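Local coordinates for hypothetical protein aq_1447 (Aquifex aeolicus, PDB 1YVU) that uses short single-stranded DNA guides to bind complementary RNA targets and cleaves them with the help of divalent metal ions, at residues Y10-R15 and Y301-S306; E96-F101 and N142-K147. All blocks are in the same frame, centred on the assembly; numbering follows the deposited sequence.

Contact 1. Residues Y10-R15 and Y301-S306; sequences YRIEYR and YGWYIS
Tyr14 and Trp303 form an offset stack beside the antiparallel ladder that joins 10-15 to 301-306. The tyrosine ring and the five-membered indole ring have planes 24° apart; Tyr14 CD1 lies over the indole, 3.5 Å from Trp303 CE2, while Tyr14 CB makes a CH-pi contact with the six-membered ring. With CG of Tyr14 anti to its backbone N (chi1 -171°), the ring starts out beside its own carbonyl carbon, and its edge meets the carbonyl O of Tyr301.

Apolar packing continues on the same face: Ile12 CD1 is 3.7 Å from Trp303 CZ3, and Ile12 also touches Ile305. On the other face Glu13 and Tyr304 run side by side, carboxylate and ring planes 18° apart, and Glu13 OE1 forms a salt bridge to Arg15 NH2.

Four backbone hydrogen bonds set the register. Glu13 N to Tyr304 O (2.8 Å) and Tyr304 N to Glu13 O (2.9 Å) close one hydrogen-bonded pair; Ser306 N to Arg11 O and Arg15 N to Gly302 O flank it. Gly302, at positive phi just past the preceding helix, completes a Schellman motif with two bonds back into its last turn.

Strand 303-305 is the outermost of a five-stranded antiparallel sheet, with strand 153-165 beyond strand 9-14. Helix 94-107 packs on the Ile12, Tyr14 and Trp303 face, and helix 280-299 against Tyr10, Trp303 and Ile305.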
loop_
_atom_site.group_PDB
_atom_site.type_symbol
_atom_site.label_atom_id
_atom_site.label_comp_id
_atom_site.label_asym_id
_atom_site.label_seq_id
_atom_site.Cartn_x
_atom_site.Cartn_y
_atom_site.Cartn_z
ATOM N N TYR A 10 12.185 16.680 8.926
ATOM C CA TYR A 10 13.018 17.827 9.257
ATOM C C TYR A 10 12.175 19.091 9.267
ATOM O O TYR A 10 11.482 19.359 8.273
ATOM C CB TYR A 10 14.075 18.023 8.173
ATOM C CG TYR A 10 14.919 16.827 7.869
ATOM C CD1 TYR A 10 14.513 15.878 6.896
ATOM C CD2 TYR A 10 16.104 16.599 8.584
ATOM C CE1 TYR A 10 15.284 14.698 6.667
ATOM C CE2 TYR A 10 16.885 15.448 8.359
ATOM C CZ TYR A 10 16.467 14.492 7.411
ATOM O OH TYR A 10 17.185 13.326 7.275
ATOM N N ARG A 11 12.327 19.921 10.317
ATOM C CA ARG A 11 11.589 21.188 10.449
ATOM C C ARG A 11 11.929 22.065 9.287
ATOM O O ARG A 11 13.087 22.270 8.993
ATOM C CB ARG A 11 11.905 21.941 11.741
ATOM C CG ARG A 11 11.294 21.296 12.949
ATOM C CD ARG A 11 11.272 22.163 14.207
ATOM N NE ARG A 11 10.492 21.498 15.265
ATOM C CZ ARG A 11 10.601 21.726 16.576
ATOM N NH1 ARG A 11 11.465 22.624 17.037
ATOM N NH2 ARG A 11 9.850 21.029 17.430
ATOM N N ILE A 12 10.901 22.396 8.522
ATOM C CA ILE A 12 11.031 23.255 7.365
ATOM C C ILE A 12 10.391 24.617 7.682
ATOM O O ILE A 12 9.406 24.714 8.421
ATOM C CB ILE A 12 10.486 22.561 6.056
ATOM C CG1 ILE A 12 10.739 23.436 4.842
ATOM C CG2 ILE A 12 9.007 22.198 6.159
ATOM C CD1 ILE A 12 10.560 22.721 3.569
ATOM N N GLU A 13 11.001 25.671 7.164
ATOM C CA GLU A 13 10.535 27.024 7.400
ATOM C C GLU A 13 10.703 27.895 6.166
ATOM O O GLU A 13 11.608 27.670 5.359
ATOM C CB GLU A 13 11.306 27.629 8.580
ATOM C CG GLU A 13 10.602 27.473 9.919
ATOM C CD GLU A 13 11.539 27.255 11.093
ATOM O OE1 GLU A 13 12.654 27.808 11.129
ATOM O OE2 GLU A 13 11.131 26.528 12.016
ATOM N N TYR A 14 9.771 28.833 5.996
ATOM C CA TYR A 14 9.788 29.787 4.888
ATOM C C TYR A 14 9.599 31.235 5.414
ATOM O O TYR A 14 8.551 31.590 5.975
ATOM C CB TYR A 14 8.725 29.431 3.842
ATOM C CG TYR A 14 8.815 30.235 2.559
ATOM C CD1 TYR A 14 10.043 30.406 1.892
ATOM C CD2 TYR A 14 7.674 30.831 2.004
ATOM C CE1 TYR A 14 10.140 31.154 0.708
ATOM C CE2 TYR A 14 7.754 31.589 0.808
ATOM C CZ TYR A 14 8.995 31.752 0.166
ATOM O OH TYR A 14 9.114 32.572 -0.952
ATOM N N ARG A 15 10.648 32.042 5.245
ATOM C CA ARG A 15 10.682 33.453 5.658
ATOM C C ARG A 15 11.261 34.259 4.452
ATOM O O ARG A 15 12.390 34.763 4.540
ATOM C CB ARG A 15 11.610 33.633 6.884
ATOM C CG ARG A 15 11.346 32.733 8.084
ATOM C CD ARG A 15 12.363 33.012 9.202
ATOM N NE ARG A 15 12.684 31.886 10.100
ATOM C CZ ARG A 15 11.834 31.274 10.922
ATOM N NH1 ARG A 15 10.557 31.623 10.974
ATOM N NH2 ARG A 15 12.290 30.388 11.793
ATOM N N TYR A 301 16.128 31.976 -1.403
ATOM C CA TYR A 301 14.713 32.127 -1.739
ATOM C C TYR A 301 13.851 32.215 -0.497
ATOM O O TYR A 301 12.641 32.455 -0.573
ATOM C CB TYR A 301 14.299 31.001 -2.687
ATOM C CG TYR A 301 15.058 31.092 -4.001
ATOM C CD1 TYR A 301 16.327 30.498 -4.149
ATOM C CD2 TYR A 301 14.567 31.878 -5.075
ATOM C CE1 TYR A 301 17.104 30.694 -5.328
ATOM C CE2 TYR A 301 15.342 32.079 -6.269
ATOM C CZ TYR A 301 16.608 31.491 -6.376
ATOM O OH TYR A 301 17.400 31.755 -7.471
ATOM N N GLY A 302 14.530 32.111 0.646
ATOM C CA GLY A 302 13.907 32.200 1.958
ATOM C C GLY A 302 13.573 30.902 2.672
ATOM O O GLY A 302 12.860 30.930 3.677
ATOM N N TRP A 303 14.112 29.779 2.193
ATOM C CA TRP A 303 13.842 28.463 2.778
ATOM C C TRP A 303 14.885 27.898 3.734
ATOM O O TRP A 303 16.078 27.881 3.429
ATOM C CB TRP A 303 13.639 27.424 1.679
ATOM C CG TRP A 303 12.403 27.560 0.902
ATOM C CD1 TRP A 303 12.270 28.195 -0.283
ATOM C CD2 TRP A 303 11.098 27.021 1.227
ATOM N NE1 TRP A 303 10.975 28.088 -0.736
ATOM C CE2 TRP A 303 10.232 27.371 0.161
ATOM C CE3 TRP A 303 10.585 26.266 2.313
ATOM C CZ2 TRP A 303 8.862 27.013 0.143
ATOM C CZ3 TRP A 303 9.194 25.906 2.300
ATOM C CH2 TRP A 303 8.362 26.288 1.205
ATOM N N TYR A 304 14.400 27.360 4.851
ATOM C CA TYR A 304 15.244 26.724 5.848
ATOM C C TYR A 304 14.708 25.326 6.040
ATOM O O TYR A 304 13.495 25.110 6.024
ATOM C CB TYR A 304 15.171 27.432 7.190
ATOM C CG TYR A 304 16.025 26.791 8.260
ATOM C CD1 TYR A 304 17.424 26.957 8.241
ATOM C CD2 TYR A 304 15.442 26.053 9.327
ATOM C CE1 TYR A 304 18.242 26.420 9.252
ATOM C CE2 TYR A 304 16.258 25.495 10.362
ATOM C CZ TYR A 304 17.662 25.692 10.307
ATOM O OH TYR A 304 18.497 25.180 11.279
ATOM N N ILE A 305 15.640 24.390 6.194
ATOM C CA ILE A 305 15.351 22.992 6.436
ATOM C C ILE A 305 16.340 22.602 7.533
ATOM O O ILE A 305 17.551 22.855 7.417
ATOM C CB ILE A 305 15.566 22.084 5.162
ATOM C CG1 ILE A 305 14.730 22.581 3.955
ATOM C CG2 ILE A 305 15.134 20.627 5.480
ATOM C CD1 ILE A 305 14.955 21.845 2.650
ATOM N N SER A 306 15.812 22.018 8.611
ATOM C CA SER A 306 16.610 21.570 9.735
ATOM C C SER A 306 17.534 20.398 9.325
ATOM O O SER A 306 17.112 19.497 8.590
ATOM C CB SER A 306 15.680 21.120 10.879
ATOM O OG SER A 306 16.363 21.028 12.132
#

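Contact 2. Residues E96-F101 and N142-K147; sequences ECQELF and NEKVLK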
loop_
_atom_site.group_PDB
_atom_site.type_symbol
_atom_site.label_atom_id
_atom_site.label_comp_id
_atom_site.label_asym_id
_atom_site.label_seq_id
_atom_site.Cartn_x
_atom_site.Cartn_y
_atom_site.Cartn_z
ATOM N N GLU A 96 -0.192 23.975 1.205
ATOM C CA GLU A 96 0.334 25.182 0.560
ATOM C C GLU A 96 1.846 25.203 0.589
ATOM O O GLU A 96 2.480 25.459 -0.449
ATOM C CB GLU A 96 -0.199 26.434 1.233
ATOM C CG GLU A 96 -1.701 26.551 1.198
ATOM C CD GLU A 96 -2.220 27.767 1.935
ATOM O OE1 GLU A 96 -1.404 28.641 2.310
ATOM O OE2 GLU A 96 -3.459 27.841 2.137
ATOM N N CYS A 97 2.410 24.795 1.733
ATOM C CA CYS A 97 3.860 24.736 1.933
ATOM C C CYS A 97 4.513 23.784 0.931
ATOM O O CYS A 97 5.499 24.134 0.265
ATOM C CB CYS A 97 4.167 24.350 3.381
ATOM S SG CYS A 97 5.906 24.211 3.729
ATOM N N GLN A 98 3.884 22.624 0.768
ATOM C CA GLN A 98 4.337 21.611 -0.168
ATOM C C GLN A 98 4.252 22.092 -1.618
ATOM O O GLN A 98 5.249 22.084 -2.339
ATOM C CB GLN A 98 3.477 20.401 0.027
ATOM C CG GLN A 98 3.866 19.208 -0.765
ATOM C CD GLN A 98 2.711 18.279 -0.773
ATOM O OE1 GLN A 98 1.854 18.350 -1.696
ATOM N NE2 GLN A 98 2.561 17.511 0.327
ATOM N N GLU A 99 3.077 22.600 -1.984
ATOM C CA GLU A 99 2.799 23.102 -3.320
ATOM C C GLU A 99 3.853 24.087 -3.727
ATOM O O GLU A 99 4.546 23.856 -4.728
ATOM C CB GLU A 99 1.440 23.752 -3.398
ATOM C CG GLU A 99 0.341 22.776 -3.166
ATOM C CD GLU A 99 -1.020 23.355 -3.423
ATOM O OE1 GLU A 99 -1.134 24.577 -3.640
ATOM O OE2 GLU A 99 -1.996 22.578 -3.457
ATOM N N LEU A 100 4.111 25.058 -2.844
ATOM C CA LEU A 100 5.118 26.087 -3.106
ATOM C C LEU A 100 6.553 25.498 -3.078
ATOM O O LEU A 100 7.289 25.657 -4.049
ATOM C CB LEU A 100 4.959 27.256 -2.123
ATOM C CG LEU A 100 5.688 28.532 -2.568
ATOM C CD1 LEU A 100 4.765 29.314 -3.448
ATOM C CD2 LEU A 100 6.176 29.389 -1.383
ATOM N N PHE A 101 6.890 24.719 -2.044
ATOM C CA PHE A 101 8.220 24.104 -1.933
ATOM C C PHE A 101 8.618 23.298 -3.179
ATOM O O PHE A 101 9.715 23.482 -3.708
ATOM C CB PHE A 101 8.304 23.207 -0.682
ATOM C CG PHE A 101 9.681 22.572 -0.444
ATOM C CD1 PHE A 101 10.798 23.357 -0.046
ATOM C CD2 PHE A 101 9.868 21.188 -0.611
ATOM C CE1 PHE A 101 12.089 22.758 0.180
ATOM C CE2 PHE A 101 11.155 20.579 -0.391
ATOM C CZ PHE A 101 12.261 21.370 0.004
ATOM N N ASN A 142 10.881 11.607 -3.407
ATOM C CA ASN A 142 9.555 12.086 -3.064
ATOM C C ASN A 142 9.580 12.904 -1.764
ATOM O O ASN A 142 10.144 12.468 -0.750
ATOM C CB ASN A 142 8.579 10.905 -2.966
ATOM C CG ASN A 142 8.179 10.331 -4.348
ATOM O OD1 ASN A 142 8.816 10.582 -5.386
ATOM N ND2 ASN A 142 7.102 9.557 -4.351
ATOM N N GLU A 143 9.071 14.137 -1.854
ATOM C CA GLU A 143 8.979 15.081 -0.722
ATOM C C GLU A 143 7.520 15.440 -0.474
ATOM O O GLU A 143 6.765 15.748 -1.406
ATOM C CB GLU A 143 9.687 16.428 -0.982
ATOM C CG GLU A 143 11.081 16.400 -1.555
ATOM C CD GLU A 143 11.097 16.135 -3.041
ATOM O OE1 GLU A 143 10.062 16.334 -3.716
ATOM O OE2 GLU A 143 12.162 15.723 -3.540
ATOM N N LYS A 144 7.137 15.419 0.787
ATOM C CA LYS A 144 5.798 15.797 1.192
ATOM C C LYS A 144 5.964 16.617 2.474
ATOM O O LYS A 144 6.876 16.356 3.267
ATOM C CB LYS A 144 4.927 14.560 1.406
ATOM C CG LYS A 144 4.167 14.161 0.171
ATOM C CD LYS A 144 3.737 12.726 0.216
ATOM C CE LYS A 144 3.062 12.352 -1.090
ATOM N NZ LYS A 144 3.144 10.874 -1.324
ATOM N N VAL A 145 5.177 17.681 2.615
ATOM C CA VAL A 145 5.242 18.511 3.812
ATOM C C VAL A 145 4.129 18.122 4.770
ATOM O O VAL A 145 2.957 18.180 4.420
ATOM C CB VAL A 145 5.191 20.017 3.482
ATOM C CG1 VAL A 145 5.030 20.839 4.747
ATOM C CG2 VAL A 145 6.482 20.426 2.750
ATOM N N LEU A 146 4.535 17.649 5.946
ATOM C CA LEU A 146 3.636 17.230 7.028
ATOM C C LEU A 146 3.669 18.262 8.148
ATOM O O LEU A 146 4.416 19.229 8.066
ATOM C CB LEU A 146 4.021 15.846 7.574
ATOM C CG LEU A 146 4.260 14.647 6.644
ATOM C CD1 LEU A 146 4.123 13.404 7.460
ATOM C CD2 LEU A 146 3.287 14.605 5.450
ATOM N N LYS A 147 2.871 18.046 9.186
ATOM C CA LYS A 147 2.756 18.985 10.293
ATOM C C LYS A 147 2.881 18.189 11.549
ATOM O O LYS A 147 2.121 17.231 11.736
ATOM C CB LYS A 147 1.363 19.603 10.288
ATOM C CG LYS A 147 1.161 20.846 11.114
ATOM C CD LYS A 147 -0.270 21.333 10.976
ATOM C CE LYS A 147 -0.606 22.376 12.025
ATOM N NZ LYS A 147 -2.064 22.663 12.028
#
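Phe101 meets Glu143 at the edge of its ring: Glu143 CG lies near the ring plane, 4.3 Å from Phe101 CE2, so the strand reaches the rim of this phenyl group with a methylene. Trp303 adds an edge-to-face ring contact from outside the two segments, and Leu155 of strand 153-165 also touches the phenylalanine. The carboxylate of Glu143 is occupied by other partners, with OE2 hydrogen-bonded to Tyr294 OH and OE1 in a salt bridge to Lys111, which gives this buried acid both a neutral and a charged partner.

The second flat group is the amide of Gln98. Its NE2 lies 3.7 Å from Lys144 CG and is also close to Val145 N, but both nitrogens are donors and no hydrogen bond joins them. The glutamine and lysine side chains lie side by side and point the same way, and the amide nitrogen makes van der Waals contact with the first two methylenes of the lysine, CB and CG.

Val145 fills the middle of the interface and buries more area than any other residue in it. Its two methyls divide the work: CG1, anti to the backbone N (chi1 171°), meets Cys97 SG at 3.6 Å, whereas CG2 packs on the helix backbone, 3.8 Å from Gln98 CA. Val145 CB and Gln98 CB approach to 3.9 Å.

The helix and strand axes come within 7.4 Å at 152° between their directions, and no hydrogen bond links the two segments. This is a helix packed on the face of an antiparallel sheet, in which helix 94-107 of the N-terminal domain lies against strand 134-147 of linker L1.

Helix 94-107 and one five-stranded antiparallel sheet tie the two contacts together, their centres about 11 Å apart. Contact 1 is made within the sheet, between N-terminal domain and linker L2, and is partly buried, with exposed residues such as Tyr304 and Arg15; contact 2 sets the helix against the L1 strand and has no exposed touching residue. Contact 1 combines four backbone hydrogen bonds with aromatic and aliphatic packing, whereas contact 2 has no hydrogen bond between its segments and rests on side-chain packing. They also touch directly, Ile12 CD1 lying 3.7 Å from Phe101 CD1. Both lie away from the catalytic, metal-binding site of the PIWI domain.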